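Local coordinates for 2-nitropropane dioxygenase (Streptomyces ansochromogenes, PDB 3BW2), which oxidises nitroalkanes or their nitronates with the help of bound FMN and molecular oxygen, probably detoxifying propionate 3-nitronate, at residues V126-G131 / E136-L141; P259-T264 / G312-M317. All coordinates share one frame; numbering follows the deposited sequence.

Contact 1. Residues V126-G131 / E136-L141; sequences VSFHFG and EVIARL. With FMN (flavin mononucleotide), chain B.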
loop_
_atom_site.group_PDB
_atom_site.type_symbol
_atom_site.label_atom_id
_atom_site.label_comp_id
_atom_site.label_asym_id
_atom_site.label_seq_id
_atom_site.Cartn_x
_atom_site.Cartn_y
_atom_site.Cartn_z
ATOM N N VAL A 126 -11.077 15.344 19.028
ATOM C CA VAL A 126 -12.223 14.867 18.258
ATOM C C VAL A 126 -11.742 14.637 16.832
ATOM O O VAL A 126 -11.057 15.486 16.261
ATOM C CB VAL A 126 -13.380 15.896 18.230
ATOM C CG1 VAL A 126 -14.457 15.445 17.241
ATOM C CG2 VAL A 126 -13.991 16.029 19.614
ATOM N N SER A 127 -12.075 13.482 16.266
ATOM C CA SER A 127 -11.678 13.184 14.894
ATOM C C SER A 127 -12.935 12.929 14.074
ATOM O O SER A 127 -13.974 12.557 14.617
ATOM C CB SER A 127 -10.737 11.971 14.836
ATOM O OG SER A 127 -11.391 10.782 15.242
ATOM N N PHE A 128 -12.841 13.143 12.768
ATOM C CA PHE A 128 -13.981 12.959 11.877
ATOM C C PHE A 128 -13.649 11.964 10.779
ATOM O O PHE A 128 -12.519 11.918 10.301
ATOM C CB PHE A 128 -14.368 14.301 11.246
ATOM C CG PHE A 128 -14.796 15.342 12.243
ATOM C CD1 PHE A 128 -16.138 15.516 12.553
ATOM C CD2 PHE A 128 -13.853 16.140 12.883
ATOM C CE1 PHE A 128 -16.540 16.474 13.491
ATOM C CE2 PHE A 128 -14.241 17.096 13.817
ATOM C CZ PHE A 128 -15.589 17.263 14.121
ATOM N N HIS A 129 -14.643 11.178 10.377
ATOM C CA HIS A 129 -14.449 10.187 9.329
ATOM C C HIS A 129 -15.521 10.364 8.258
ATOM O O HIS A 129 -16.626 10.825 8.551
ATOM C CB HIS A 129 -14.531 8.771 9.919
ATOM C CG HIS A 129 -13.648 7.776 9.228
ATOM N ND1 HIS A 129 -14.137 6.655 8.590
ATOM C CD2 HIS A 129 -12.302 7.729 9.088
ATOM C CE1 HIS A 129 -13.131 5.960 8.089
ATOM N NE2 HIS A 129 -12.005 6.589 8.377
ATOM N N PHE A 130 -15.174 10.011 7.020
ATOM C CA PHE A 130 -16.074 10.099 5.867
ATOM C C PHE A 130 -16.289 11.528 5.373
ATOM O O PHE A 130 -17.371 11.875 4.896
ATOM C CB PHE A 130 -17.433 9.464 6.185
ATOM C CG PHE A 130 -17.362 8.001 6.542
ATOM C CD1 PHE A 130 -16.757 7.088 5.686
ATOM C CD2 PHE A 130 -17.931 7.534 7.723
ATOM C CE1 PHE A 130 -16.723 5.724 6.000
ATOM C CE2 PHE A 130 -17.903 6.183 8.047
ATOM C CZ PHE A 130 -17.296 5.272 7.181
ATOM N N GLY A 131 -15.259 12.358 5.485
ATOM C CA GLY A 131 -15.390 13.726 5.025
ATOM C C GLY A 131 -14.771 14.759 5.940
ATOM O O GLY A 131 -14.082 14.421 6.900
ATOM N N GLU A 136 -16.630 26.078 10.326
ATOM C CA GLU A 136 -17.215 26.708 11.512
ATOM C C GLU A 136 -17.217 25.700 12.664
ATOM O O GLU A 136 -17.068 26.067 13.829
ATOM C CB GLU A 136 -18.649 27.166 11.236
ATOM C CG GLU A 136 -18.775 28.436 10.409
ATOM C CD GLU A 136 -18.161 29.652 11.087
ATOM O OE1 GLU A 136 -18.052 29.668 12.334
ATOM O OE2 GLU A 136 -17.797 30.605 10.366
ATOM N N VAL A 137 -17.404 24.425 12.327
ATOM C CA VAL A 137 -17.407 23.356 13.322
ATOM C C VAL A 137 -16.000 23.241 13.913
ATOM O O VAL A 137 -15.832 23.168 15.129
ATOM C CB VAL A 137 -17.826 22.008 12.683
ATOM C CG1 VAL A 137 -17.597 20.858 13.652
ATOM C CG2 VAL A 137 -19.292 22.062 12.290
ATOM N N ILE A 138 -14.993 23.232 13.045
ATOM C CA ILE A 138 -13.600 23.155 13.475
ATOM C C ILE A 138 -13.273 24.351 14.373
ATOM O O ILE A 138 -12.652 24.198 15.426
ATOM C CB ILE A 138 -12.636 23.169 12.256
ATOM C CG1 ILE A 138 -12.860 21.920 11.393
ATOM C CG2 ILE A 138 -11.179 23.254 12.726
ATOM C CD1 ILE A 138 -12.633 20.615 12.125
ATOM N N ALA A 139 -13.701 25.541 13.956
ATOM C CA ALA A 139 -13.436 26.750 14.728
ATOM C C ALA A 139 -14.080 26.714 16.112
ATOM O O ALA A 139 -13.449 27.066 17.112
ATOM C CB ALA A 139 -13.918 27.974 13.963
ATOM N N ARG A 140 -15.331 26.283 16.183
ATOM C CA ARG A 140 -16.006 26.236 17.471
ATOM C C ARG A 140 -15.344 25.228 18.411
ATOM O O ARG A 140 -15.195 25.490 19.609
ATOM C CB ARG A 140 -17.488 25.905 17.289
ATOM C CG ARG A 140 -18.314 26.180 18.537
ATOM C CD ARG A 140 -19.788 26.360 18.210
ATOM N NE ARG A 140 -19.993 27.409 17.214
ATOM C CZ ARG A 140 -21.188 27.810 16.791
ATOM N NH1 ARG A 140 -22.289 27.252 17.281
ATOM N NH2 ARG A 140 -21.282 28.762 15.872
ATOM N N LEU A 141 -14.945 24.076 17.877
ATOM C CA LEU A 141 -14.282 23.068 18.703
ATOM C C LEU A 141 -12.937 23.606 19.181
ATOM O O LEU A 141 -12.542 23.389 20.326
ATOM C CB LEU A 141 -14.079 21.766 17.915
ATOM C CG LEU A 141 -15.327 20.891 17.776
ATOM C CD1 LEU A 141 -15.061 19.763 16.788
ATOM C CD2 LEU A 141 -15.714 20.334 19.139
HETATM N N1 FMN B . -11.997 4.806 11.879
HETATM C C2 FMN B . -12.861 5.841 12.278
HETATM O O2 FMN B . -12.559 7.011 12.061
HETATM N N3 FMN B . -14.052 5.557 12.925
HETATM C C4 FMN B . -14.454 4.264 13.219
HETATM O O4 FMN B . -15.532 4.060 13.808
HETATM C C4A FMN B . -13.589 3.201 12.838
HETATM N N5 FMN B . -13.917 1.878 13.126
HETATM C C5A FMN B . -13.068 0.821 12.788
HETATM C C6 FMN B . -13.436 -0.507 13.124
HETATM C C7 FMN B . -12.602 -1.637 12.812
HETATM C C7M FMN B . -12.686 -2.772 13.861
HETATM C C8 FMN B . -11.349 -1.317 12.171
HETATM C C8M FMN B . -10.079 -2.145 12.366
HETATM C C9 FMN B . -10.975 0.015 11.802
HETATM C C9A FMN B . -11.834 1.095 12.116
HETATM N N10 FMN B . -11.499 2.437 11.795
HETATM C C10 FMN B . -12.358 3.495 12.161
HETATM C "C1'" FMN B . -10.286 2.749 10.914
HETATM C "C2'" FMN B . -9.132 3.188 11.850
HETATM O "O2'" FMN B . -9.294 4.565 12.157
HETATM C "C3'" FMN B . -7.722 3.041 11.181
HETATM O "O3'" FMN B . -7.760 3.822 9.987
HETATM C "C4'" FMN B . -7.341 1.599 10.808
HETATM O "O4'" FMN B . -7.639 0.766 11.928
HETATM C "C5'" FMN B . -5.824 1.500 10.463
HETATM O "O5'" FMN B . -5.432 0.144 10.109
HETATM P P FMN B . -4.946 -1.046 11.121
HETATM O O1P FMN B . -4.329 0.019 11.962
HETATM O O2P FMN B . -4.324 -1.557 9.834
HETATM O O3P FMN B . -6.430 -1.289 11.323
#
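F128 spans the gap between strand 126-129 and helix 136-141, whose axes run nearly antiparallel (165°) and approach to 11.3 Å. Its CB leaves the strand toward the helix; CG, anti to the carbonyl carbon (chi1 -62°), turns the ring off that line, bringing CZ to L141. Of the ring atoms, CE2 lies 4.2 Å from I138 CD1, which arrives obliquely. CZ, the outermost atom, meets V137 CG1 at 4.1 Å and is closest to L141 CD1 at 3.7 Å, a methyl set at the ring edge and near its plane. V126 CG1 adds a looser touch on L141 CD1 at 4.4 Å. No hydrogen bond crosses, so this is apolar packing alone, with Y111 and L115 of helix 111-120 against V137. One residue on from F128, H129 turns to the cofactor: FMN O2 sits over one face of the imidazole, 3.1 Å from H129 CD2. An alanine at H129 would remove that face and is likely to leave the flavin O2 side less firmly enclosed. Alternating side chains, outward to a helix and inward to the flavin, are those of a strand in a TIM barrel, here opening the beta-alpha-beta unit of strand 125-129, helix 135-143 and strand 147-152.

Contact 2. Residues P259-T264 / G312-M317; sequences PLFART and GDAQGM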
loop_
_atom_site.group_PDB
_atom_site.type_symbol
_atom_site.label_atom_id
_atom_site.label_comp_id
_atom_site.label_asym_id
_atom_site.label_seq_id
_atom_site.Cartn_x
_atom_site.Cartn_y
_atom_site.Cartn_z
ATOM N N PRO A 259 -5.341 -19.104 10.000
ATOM C CA PRO A 259 -4.836 -19.360 8.648
ATOM C C PRO A 259 -5.944 -19.438 7.602
ATOM O O PRO A 259 -5.710 -19.183 6.421
ATOM C CB PRO A 259 -4.095 -20.686 8.802
ATOM C CG PRO A 259 -3.574 -20.606 10.200
ATOM C CD PRO A 259 -4.771 -20.069 10.959
ATOM N N LEU A 260 -7.149 -19.787 8.041
ATOM C CA LEU A 260 -8.293 -19.897 7.141
ATOM C C LEU A 260 -8.807 -18.531 6.691
ATOM O O LEU A 260 -9.658 -18.434 5.807
ATOM C CB LEU A 260 -9.413 -20.678 7.824
ATOM C CG LEU A 260 -9.007 -22.094 8.234
ATOM C CD1 LEU A 260 -10.167 -22.780 8.943
ATOM C CD2 LEU A 260 -8.590 -22.882 7.000
ATOM N N PHE A 261 -8.289 -17.480 7.318
ATOM C CA PHE A 261 -8.649 -16.103 6.990
ATOM C C PHE A 261 -7.317 -15.417 6.717
ATOM O O PHE A 261 -6.999 -14.389 7.307
ATOM C CB PHE A 261 -9.336 -15.428 8.179
ATOM C CG PHE A 261 -10.704 -15.969 8.482
ATOM C CD1 PHE A 261 -11.785 -15.664 7.662
ATOM C CD2 PHE A 261 -10.911 -16.781 9.591
ATOM C CE1 PHE A 261 -13.053 -16.157 7.943
ATOM C CE2 PHE A 261 -12.174 -17.279 9.881
ATOM C CZ PHE A 261 -13.249 -16.967 9.055
ATOM N N ALA A 262 -6.543 -16.006 5.814
ATOM C CA ALA A 262 -5.222 -15.496 5.481
ATOM C C ALA A 262 -5.170 -14.166 4.743
ATOM O O ALA A 262 -4.154 -13.474 4.802
ATOM C CB ALA A 262 -4.457 -16.550 4.687
ATOM N N ARG A 263 -6.244 -13.787 4.060
ATOM C CA ARG A 263 -6.203 -12.535 3.318
ATOM C C ARG A 263 -7.345 -11.563 3.594
ATOM O O ARG A 263 -8.387 -11.935 4.140
ATOM C CB ARG A 263 -6.124 -12.841 1.816
ATOM C CG ARG A 263 -5.840 -11.635 0.937
ATOM C CD ARG A 263 -5.171 -12.051 -0.373
ATOM N NE ARG A 263 -5.973 -12.999 -1.142
ATOM C CZ ARG A 263 -5.592 -13.533 -2.299
ATOM N NH1 ARG A 263 -4.416 -13.211 -2.826
ATOM N NH2 ARG A 263 -6.383 -14.389 -2.932
ATOM N N THR A 264 -7.121 -10.307 3.217
ATOM C CA THR A 264 -8.107 -9.253 3.382
ATOM C C THR A 264 -8.372 -8.621 2.023
ATOM O O THR A 264 -7.589 -8.781 1.081
ATOM C CB THR A 264 -7.608 -8.141 4.319
ATOM O OG1 THR A 264 -6.558 -7.408 3.674
ATOM C CG2 THR A 264 -7.078 -8.729 5.614
ATOM N N GLY A 312 -21.810 -16.950 16.472
ATOM C CA GLY A 312 -20.375 -17.158 16.470
ATOM C C GLY A 312 -19.863 -17.547 15.094
ATOM O O GLY A 312 -18.780 -18.122 14.967
ATOM N N ASP A 313 -20.638 -17.225 14.061
ATOM C CA ASP A 313 -20.272 -17.552 12.682
ATOM C C ASP A 313 -19.496 -16.422 12.006
ATOM O O ASP A 313 -20.081 -15.479 11.474
ATOM C CB ASP A 313 -21.537 -17.884 11.882
ATOM C CG ASP A 313 -21.261 -18.091 10.402
ATOM O OD1 ASP A 313 -20.099 -18.370 10.031
ATOM O OD2 ASP A 313 -22.219 -17.981 9.609
ATOM N N ALA A 314 -18.171 -16.540 12.027
ATOM C CA ALA A 314 -17.293 -15.534 11.441
ATOM C C ALA A 314 -17.471 -15.352 9.934
ATOM O O ALA A 314 -17.072 -14.329 9.383
ATOM C CB ALA A 314 -15.831 -15.880 11.755
ATOM N N GLN A 315 -18.071 -16.332 9.264
ATOM C CA GLN A 315 -18.265 -16.243 7.817
ATOM C C GLN A 315 -19.355 -15.253 7.407
ATOM O O GLN A 315 -19.465 -14.898 6.232
ATOM C CB GLN A 315 -18.600 -17.617 7.232
ATOM C CG GLN A 315 -17.537 -18.688 7.426
ATOM C CD GLN A 315 -16.213 -18.346 6.766
ATOM O OE1 GLN A 315 -16.168 -17.653 5.750
ATOM N NE2 GLN A 315 -15.127 -18.849 7.333
ATOM N N GLY A 316 -20.159 -14.807 8.369
ATOM C CA GLY A 316 -21.222 -13.865 8.056
ATOM C C GLY A 316 -21.020 -12.532 8.747
ATOM O O GLY A 316 -21.916 -11.687 8.784
ATOM N N MET A 317 -19.826 -12.335 9.292
ATOM C CA MET A 317 -19.507 -11.104 9.998
ATOM C C MET A 317 -18.591 -10.180 9.204
ATOM O O MET A 317 -17.878 -10.620 8.297
ATOM C CB MET A 317 -18.841 -11.439 11.334
ATOM C CG MET A 317 -19.738 -12.184 12.307
ATOM S SD MET A 317 -18.820 -12.774 13.731
ATOM C CE MET A 317 -18.325 -11.232 14.466
#
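The outer end of the F261 ring meets A314 and Q315, and those three side chains account for nearly all of the 120 Å² buried between 259-264 and 312-317. The tight part is at F261 CZ, which lies 3.2 Å from Q315 NE2 and 3.9 Å from A314 CB. Both partners approach the ring obliquely, yet the amide and ring planes are only 15° apart, so the amide runs nearly parallel to the ring but in a shifted plane. A bend in the glutamine chain (chi2 -61°) brings its end nearer the phenylalanine than the direction of its CB would suggest. The amide is steadied at its other atom, because Q315 OE1 accepts a hydrogen bond from R281 N. Behind it, D313 OD1 takes the backbone N of Q315 at 3.0 Å, an Asx turn in which the donor stands 56° out of the carboxylate plane; G316 N to D313 O, at 3.2 Å, continues the turn. The loose side lies around L260, which is exposed; L260 CB, its nearest side-chain atom, is 6.0 Å from Q315 NE2, and Q315 itself is partly exposed. F261, by contrast, is buried, its ring also touching A255 of helix 250-255, L278 of strand 275-278 and L319. The contact thus joins the loop between helix 250-255 and strand 264-267 to the loop that follows the Schellman-capped helix 296-311.

From the N terminus, the chain first reaches contact 1, where five residues separate strand 125-129 from helix 135-143, which folds back; this short loop stays within one barrel unit. The chain then completes the later barrel strands, ending with 233-236, before contact 2 opens. There 47 residues intervene, including the rest of strand 264-267, strand 275-278 and helix 296-311, closing a much longer excursion between two loops. The contacts are in series, neither nested nor crossing. The centres of contacts 1 and 2 are about 34 Å apart and their nearest atoms about 16 Å, on opposite sides of the chain's centre. Contact 1 belongs to the barrel wall beside the flavin, contact 2 to the peripheral C-terminal part.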